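Local coordinates for peptidoglycan-recognition protein (Apis mellifera, PDB 5XZ3) that probably recognises bacterial peptidoglycan in the honeybee's innate immune defence, through a domain of the N-acetylmuramoyl-L-alanine amidase family, at residues A[157-160]-A[161-164]; A[59-62]-A[63-67]; A[11-14]-A[15-18]. All blocks are in the same frame, centred on the assembly; numbering follows the deposited sequence.

Contact 1 of 3, residues A[157-160]-A[161-164]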
loop_
_atom_site.group_PDB
_atom_site.type_symbol
_atom_site.label_atom_id
_atom_site.label_comp_id
_atom_site.label_asym_id
_atom_site.label_seq_id
_atom_site.Cartn_x
_atom_site.Cartn_y
_atom_site.Cartn_z
ATOM N N PHE A 157 -4.715 11.137 10.472
ATOM C CA PHE A 157 -5.114 10.821 11.850
ATOM C C PHE A 157 -6.331 9.889 11.918
ATOM O O PHE A 157 -6.357 8.960 12.722
ATOM C CB PHE A 157 -5.382 12.132 12.611
ATOM C CG PHE A 157 -5.681 11.951 14.074
ATOM C CD1 PHE A 157 -4.936 11.061 14.869
ATOM C CD2 PHE A 157 -6.697 12.685 14.667
ATOM C CE1 PHE A 157 -5.218 10.926 16.224
ATOM C CE2 PHE A 157 -6.992 12.541 16.026
ATOM C CZ PHE A 157 -6.255 11.663 16.804
ATOM N N GLU A 158 -7.327 10.137 11.074
ATOM C CA GLU A 158 -8.566 9.368 11.142
ATOM C C GLU A 158 -8.304 7.918 10.740
ATOM O O GLU A 158 -8.692 6.994 11.468
ATOM C CB GLU A 158 -9.700 10.017 10.327
ATOM C CG GLU A 158 -10.251 11.316 10.932
ATOM C CD GLU A 158 -10.648 11.134 12.404
ATOM O OE1 GLU A 158 -10.119 11.901 13.246
ATOM O OE2 GLU A 158 -11.441 10.192 12.735
ATOM N N LEU A 159 -7.613 7.732 9.612
ATOM C CA LEU A 159 -7.223 6.383 9.160
ATOM C C LEU A 159 -6.272 5.690 10.128
ATOM O O LEU A 159 -6.367 4.476 10.345
ATOM C CB LEU A 159 -6.613 6.422 7.751
ATOM C CG LEU A 159 -5.920 5.148 7.222
ATOM C CD1 LEU A 159 -6.867 3.942 7.284
ATOM C CD2 LEU A 159 -5.432 5.377 5.802
ATOM N N TYR A 160 -5.327 6.448 10.665
ATOM C CA TYR A 160 -4.431 5.923 11.698
ATOM C C TYR A 160 -5.151 5.281 12.877
ATOM O O TYR A 160 -4.813 4.157 13.283
ATOM C CB TYR A 160 -3.466 6.994 12.169
ATOM C CG TYR A 160 -2.406 6.480 13.093
ATOM C CD1 TYR A 160 -1.375 5.667 12.611
ATOM C CD2 TYR A 160 -2.432 6.785 14.463
ATOM C CE1 TYR A 160 -0.405 5.166 13.458
ATOM C CE2 TYR A 160 -1.444 6.290 15.333
ATOM C CZ TYR A 160 -0.435 5.490 14.808
ATOM O OH TYR A 160 0.557 5.025 15.625
ATOM N N LYS A 161 -6.143 5.974 13.432
ATOM C CA LYS A 161 -6.931 5.408 14.526
ATOM C C LYS A 161 -7.641 4.127 14.103
ATOM O O LYS A 161 -7.798 3.224 14.907
ATOM C CB LYS A 161 -7.944 6.436 15.061
ATOM C CG LYS A 161 -7.296 7.517 15.924
ATOM C CD LYS A 161 -8.285 8.616 16.290
ATOM C CE LYS A 161 -8.782 9.408 15.083
ATOM N NZ LYS A 161 -9.812 10.392 15.550
ATOM N N GLN A 162 -8.019 4.036 12.829
ATOM C CA GLN A 162 -8.673 2.830 12.309
ATOM C C GLN A 162 -7.733 1.648 12.244
ATOM O O GLN A 162 -8.132 0.536 12.597
ATOM C CB GLN A 162 -9.243 3.078 10.920
ATOM C CG GLN A 162 -10.438 3.997 10.949
ATOM C CD GLN A 162 -11.017 4.196 9.574
ATOM O OE1 GLN A 162 -12.057 3.642 9.246
ATOM N NE2 GLN A 162 -10.349 4.971 8.771
ATOM N N ILE A 163 -6.488 1.877 11.813
ATOM C CA ILE A 163 -5.527 0.756 11.683
ATOM C C ILE A 163 -5.078 0.313 13.073
ATOM O O ILE A 163 -4.707 -0.847 13.266
ATOM C CB ILE A 163 -4.318 1.049 10.740
ATOM C CG1 ILE A 163 -3.349 2.059 11.390
ATOM C CG2 ILE A 163 -4.813 1.465 9.339
ATOM C CD1 ILE A 163 -1.993 2.208 10.734
ATOM N N GLN A 164 -5.183 1.212 14.063
ATOM C CA GLN A 164 -4.882 0.829 15.454
ATOM C C GLN A 164 -5.798 -0.276 16.015
ATOM O O GLN A 164 -5.454 -0.916 17.015
ATOM C CB GLN A 164 -4.914 2.042 16.386
ATOM C CG GLN A 164 -3.730 2.966 16.188
ATOM C CD GLN A 164 -3.776 4.142 17.124
ATOM O OE1 GLN A 164 -4.461 5.132 16.862
ATOM N NE2 GLN A 164 -3.072 4.029 18.237
#
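Along helix 157-163 the carbonyls of F157, L159 and Y160 receive the N-H groups of K161, I163 and Q164 in the i to i+4 pattern, the first bond running 3.1 Å from K161 N to F157 O. K161 carries most of the side-chain contact. Its chain turns at chi3 (-65°), laying the aliphatic part over one face of the F157 ring, with CE 3.7 Å from the ring centroid in a CH-pi contact. NZ reaches E158, forming a 2.8 Å salt bridge with OE1, met on the syn side but somewhat out of the carboxylate plane. The same NZ makes an off-centre cation-pi contact with F157. Lysine suits the place because its methylenes can cover the F157 ring while its ammonium reaches the E158 carboxylate.

On the apolar inner side, L159 CD1 packs 3.8 Å from I163 CG2, and L159 also touches L121 of helix 118-133. Y160 CD1 meets I163 CD1 at 4.0 Å, while Q164 CG lies over one face of the tyrosine ring, toward its rim, and the ring makes a cation-pi contact with K147. The K161 ammonium, balanced by a carboxylate and resting against an aromatic face, is probably restrained by both.

Contact 2 of 3, residues A[59-62]-A[63-67]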
loop_
_atom_site.group_PDB
_atom_site.type_symbol
_atom_site.label_atom_id
_atom_site.label_comp_id
_atom_site.label_asym_id
_atom_site.label_seq_id
_atom_site.Cartn_x
_atom_site.Cartn_y
_atom_site.Cartn_z
ATOM N N SER A 59 2.957 8.038 -13.347
ATOM C CA SER A 59 3.508 9.032 -14.271
ATOM C C SER A 59 4.253 10.151 -13.524
ATOM O O SER A 59 5.395 10.498 -13.868
ATOM C CB SER A 59 2.377 9.604 -15.138
ATOM O OG SER A 59 2.935 10.325 -16.210
ATOM N N TYR A 60 3.617 10.668 -12.476
ATOM C CA TYR A 60 4.238 11.626 -11.564
ATOM C C TYR A 60 5.546 11.097 -10.921
ATOM O O TYR A 60 6.593 11.760 -11.015
ATOM C CB TYR A 60 3.227 12.049 -10.502
ATOM C CG TYR A 60 3.793 12.885 -9.367
ATOM C CD1 TYR A 60 4.370 14.151 -9.606
ATOM C CD2 TYR A 60 3.745 12.417 -8.061
ATOM C CE1 TYR A 60 4.881 14.910 -8.562
ATOM C CE2 TYR A 60 4.246 13.169 -7.006
ATOM C CZ TYR A 60 4.806 14.415 -7.265
ATOM O OH TYR A 60 5.309 15.146 -6.218
ATOM N N HIS A 61 5.497 9.919 -10.291
ATOM C CA HIS A 61 6.731 9.318 -9.722
ATOM C C HIS A 61 7.828 9.037 -10.740
ATOM O O HIS A 61 8.979 9.461 -10.560
ATOM C CB HIS A 61 6.420 8.040 -8.931
ATOM C CG HIS A 61 5.643 8.277 -7.674
ATOM N ND1 HIS A 61 5.056 7.254 -6.965
ATOM C CD2 HIS A 61 5.345 9.418 -7.007
ATOM C CE1 HIS A 61 4.444 7.755 -5.903
ATOM N NE2 HIS A 61 4.598 9.065 -5.911
ATOM N N MET A 62 7.468 8.344 -11.818
ATOM C CA MET A 62 8.460 7.870 -12.799
ATOM C C MET A 62 8.972 8.950 -13.749
ATOM O O MET A 62 10.182 9.012 -14.007
ATOM C CB MET A 62 7.913 6.691 -13.599
ATOM C CG MET A 62 7.750 5.448 -12.742
ATOM S SD MET A 62 7.171 4.026 -13.665
ATOM C CE MET A 62 8.638 3.592 -14.608
ATOM N N ASP A 63 8.071 9.792 -14.254
ATOM C CA ASP A 63 8.435 10.795 -15.264
ATOM C C ASP A 63 8.800 12.144 -14.673
ATOM O O ASP A 63 9.803 12.746 -15.066
ATOM C CB ASP A 63 7.322 10.957 -16.315
ATOM C CG ASP A 63 6.988 9.652 -17.004
ATOM O OD1 ASP A 63 7.932 8.878 -17.293
ATOM O OD2 ASP A 63 5.786 9.391 -17.236
ATOM N N THR A 64 7.985 12.624 -13.738
ATOM C CA THR A 64 8.241 13.920 -13.122
ATOM C C THR A 64 9.370 13.848 -12.096
ATOM O O THR A 64 10.243 14.714 -12.088
ATOM C CB THR A 64 6.961 14.520 -12.505
ATOM O OG1 THR A 64 5.949 14.599 -13.515
ATOM C CG2 THR A 64 7.216 15.919 -11.933
ATOM N N LEU A 65 9.343 12.839 -11.224
ATOM C CA LEU A 65 10.336 12.759 -10.148
ATOM C C LEU A 65 11.551 11.898 -10.518
ATOM O O LEU A 65 12.516 11.813 -9.745
ATOM C CB LEU A 65 9.692 12.277 -8.848
ATOM C CG LEU A 65 8.468 13.007 -8.274
ATOM C CD1 LEU A 65 8.069 12.446 -6.909
ATOM C CD2 LEU A 65 8.684 14.510 -8.170
ATOM N N ASN A 66 11.484 11.274 -11.697
ATOM C CA ASN A 66 12.516 10.351 -12.225
ATOM C C ASN A 66 12.808 9.180 -11.298
ATOM O O ASN A 66 13.948 8.770 -11.159
ATOM C CB ASN A 66 13.810 11.105 -12.604
ATOM C CG ASN A 66 13.555 12.215 -13.591
ATOM O OD1 ASN A 66 13.248 11.956 -14.752
ATOM N ND2 ASN A 66 13.668 13.458 -13.135
ATOM N N TRP A 67 11.770 8.660 -10.645
ATOM C CA TRP A 67 11.941 7.487 -9.799
ATOM C C TRP A 67 11.873 6.236 -10.665
ATOM O O TRP A 67 11.352 6.281 -11.774
ATOM C CB TRP A 67 10.849 7.429 -8.744
ATOM C CG TRP A 67 10.909 8.480 -7.686
ATOM C CD1 TRP A 67 11.805 9.521 -7.575
ATOM C CD2 TRP A 67 9.989 8.627 -6.609
ATOM N NE1 TRP A 67 11.503 10.286 -6.474
ATOM C CE2 TRP A 67 10.389 9.767 -5.867
ATOM C CE3 TRP A 67 8.851 7.912 -6.202
ATOM C CZ2 TRP A 67 9.701 10.200 -4.723
ATOM C CZ3 TRP A 67 8.162 8.342 -5.052
ATOM C CH2 TRP A 67 8.594 9.481 -4.336
#
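S59 O accepts D63 N, one turn further along helix 47-64, at 2.8 Å. With OG anti to the backbone N (chi1 -167°), the serine hydroxyl also donates to the D63 carboxylate through the anti lone pair, OG to OD2 3.2 Å. At Y60 the turn widens to the pi type, the carbonyl O taking L65 N, five residues on, at 3.0 Å. L65 CD1 sits over one face of the tyrosine ring, 3.8 Å from CZ, so a branched aliphatic end covers an exposed aromatic.

H61 O accepts W67 N at 2.9 Å, and the indole lies against one face of the imidazole: W67 CZ3 is over the centre of that ring, 3.5 Å from its plane, with the two planes inclined at 32°. ND1 is hydrogen-bonded to G71 N. Replacing H61 by an alanine would probably leave G71 N without this partner and the indole of W67 without the flat surface it packs against. H61 also touches I70 and W67 touches A93, so this part of helix 47-64 meets the loops that follow.

M62 O meets N66 CA in a 3.2 Å CA-H...O contact and is hydrogen-bonded to K22 NZ. N66 is the first residue to leave helical backbone angles, with a positive phi that asparagine tolerates better than most. The carbonyls of Y60, H61 and M62 are thus met by wider backbone bonds, a lysine and a C-H group.

Contact 3 of 3, residues A[11-14]-A[15-18]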
loop_
_atom_site.group_PDB
_atom_site.type_symbol
_atom_site.label_atom_id
_atom_site.label_comp_id
_atom_site.label_asym_id
_atom_site.label_seq_id
_atom_site.Cartn_x
_atom_site.Cartn_y
_atom_site.Cartn_z
ATOM N N ILE A 11 -5.640 -6.242 -8.455
ATOM C CA ILE A 11 -5.566 -5.757 -9.832
ATOM C C ILE A 11 -4.079 -5.613 -10.171
ATOM O O ILE A 11 -3.398 -4.766 -9.602
ATOM C CB ILE A 11 -6.312 -4.410 -10.003
ATOM C CG1 ILE A 11 -7.786 -4.471 -9.530
ATOM C CG2 ILE A 11 -6.170 -3.873 -11.421
ATOM C CD1 ILE A 11 -8.644 -5.538 -10.169
ATOM N N LYS A 12 -3.583 -6.448 -11.087
ATOM C CA LYS A 12 -2.148 -6.462 -11.413
ATOM C C LYS A 12 -1.721 -5.215 -12.182
ATOM O O LYS A 12 -2.538 -4.561 -12.822
ATOM C CB LYS A 12 -1.761 -7.734 -12.180
ATOM C CG LYS A 12 -1.907 -9.012 -11.364
ATOM C CD LYS A 12 -1.782 -10.254 -12.238
ATOM C CE LYS A 12 -0.334 -10.712 -12.363
ATOM N NZ LYS A 12 0.130 -11.548 -11.212
ATOM N N ARG A 13 -0.434 -4.903 -12.100
ATOM C CA ARG A 13 0.153 -3.729 -12.739
ATOM C C ARG A 13 -0.279 -3.549 -14.215
ATOM O O ARG A 13 -0.723 -2.465 -14.594
ATOM C CB ARG A 13 1.677 -3.778 -12.622
ATOM C CG ARG A 13 2.341 -2.455 -12.961
ATOM C CD ARG A 13 3.688 -2.655 -13.644
ATOM N NE ARG A 13 4.337 -1.364 -13.935
ATOM C CZ ARG A 13 4.948 -0.605 -13.030
ATOM N NH1 ARG A 13 5.504 0.546 -13.409
ATOM N NH2 ARG A 13 5.000 -0.983 -11.743
ATOM N N ASN A 14 -0.192 -4.614 -15.020
ATOM C CA ASN A 14 -0.556 -4.541 -16.454
ATOM C C ASN A 14 -2.048 -4.268 -16.723
ATOM O O ASN A 14 -2.432 -3.989 -17.862
ATOM C CB ASN A 14 -0.101 -5.799 -17.210
ATOM C CG ASN A 14 -1.063 -6.967 -17.050
ATOM O OD1 ASN A 14 -1.446 -7.333 -15.937
ATOM N ND2 ASN A 14 -1.463 -7.557 -18.174
ATOM N N GLU A 15 -2.883 -4.365 -15.686
ATOM C CA GLU A 15 -4.289 -4.019 -15.819
ATOM C C GLU A 15 -4.525 -2.518 -15.727
ATOM O O GLU A 15 -5.579 -2.035 -16.150
ATOM C CB GLU A 15 -5.147 -4.741 -14.783
ATOM C CG GLU A 15 -5.200 -6.247 -14.940
ATOM C CD GLU A 15 -6.040 -6.895 -13.856
ATOM O OE1 GLU A 15 -5.456 -7.582 -12.983
ATOM O OE2 GLU A 15 -7.280 -6.706 -13.873
ATOM N N TRP A 16 -3.559 -1.779 -15.178
ATOM C CA TRP A 16 -3.705 -0.328 -15.067
ATOM C C TRP A 16 -2.665 0.508 -15.827
ATOM O O TRP A 16 -2.842 1.713 -15.952
ATOM C CB TRP A 16 -3.900 0.129 -13.604
ATOM C CG TRP A 16 -2.739 -0.114 -12.680
ATOM C CD1 TRP A 16 -2.580 -1.169 -11.821
ATOM C CD2 TRP A 16 -1.579 0.718 -12.512
ATOM N NE1 TRP A 16 -1.387 -1.051 -11.138
ATOM C CE2 TRP A 16 -0.756 0.096 -11.536
ATOM C CE3 TRP A 16 -1.153 1.923 -13.095
ATOM C CZ2 TRP A 16 0.465 0.636 -11.129
ATOM C CZ3 TRP A 16 0.063 2.461 -12.691
ATOM C CH2 TRP A 16 0.858 1.819 -11.711
ATOM N N THR A 17 -1.593 -0.119 -16.318
ATOM C CA THR A 17 -0.547 0.593 -17.091
ATOM C C THR A 17 0.162 -0.334 -18.089
ATOM O O THR A 17 0.113 -1.558 -17.936
ATOM C CB THR A 17 0.494 1.292 -16.172
ATOM O OG1 THR A 17 1.373 2.123 -16.950
ATOM C CG2 THR A 17 1.330 0.274 -15.365
ATOM N N ASN A 18 0.810 0.253 -19.101
ATOM C CA ASN A 18 1.691 -0.502 -20.005
ATOM C C ASN A 18 3.168 -0.195 -19.736
ATOM O O ASN A 18 4.053 -0.760 -20.385
ATOM C CB ASN A 18 1.345 -0.242 -21.483
ATOM C CG ASN A 18 -0.127 -0.485 -21.796
ATOM O OD1 ASN A 18 -0.897 0.460 -21.924
ATOM N ND2 ASN A 18 -0.525 -1.753 -21.905
#
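The single short turn of helix 13-16 is closed at its start by K12 and E15, which hold each other by two hydrogen bonds. E15 N donates to K12 O at 2.9 Å, and K12 N donates to E15 OE1, also at 2.9 Å, meeting the oxygen from above the carboxylate plane. Glutamate suits the place: extended beyond CG, its chain is long enough to return to a backbone N-H. Its CB also packs 3.6 Å from I11 CG2, and I11 is joined by backbone hydrogen bonds to I82 and E84.

R13 O accepts T17 N nearly along the C=O axis, and W16 N from well above the carbonyl plane, both at 3.0 Å. W16 has CG between its backbone N and carbonyl carbon (chi1 65°), which folds the indole back over the turn, and R13 O and T17 CG2 lie over the same ring face, the oxygen 3.5 Å from its plane. The indole NE1 is hydrogen-bonded to E84 O, and the ring packs on I54, E55 and R58 of helix 47-64.

The aliphatic base of R13 runs past T17, CG to CG2 3.8 Å, before its guanidinium forms a salt bridge with D69 and a hydrogen bond to V19 O. T17 turns its methyl to R13 and its hydroxyl to E55. With few bonds of its own, the turn probably owes much of its stability to these partners: a carbonyl that accepts two hydrogen bonds lies against one face of a buried indole, and the arginine charge is met by an acid.

From the N terminus, contact 3 comes first, closing one short turn at 11-18; contact 2 follows at the end of helix 47-64, and contact 1 lies on the last helix. Each is local, and the three stand in series, without nesting or crossing. Contact 3 ties the N-terminal segment to strand 82-84 and to helix 47-64, the helix whose final turns form contact 2. These two have centres about 17 Å apart and touch where M62 SD packs 3.9 Å from R13 NH1. Contact 1, its centre about 29 Å from each of the others, lies across the chain's centre from contact 3 and joins the C-terminal helix to helix 118-133.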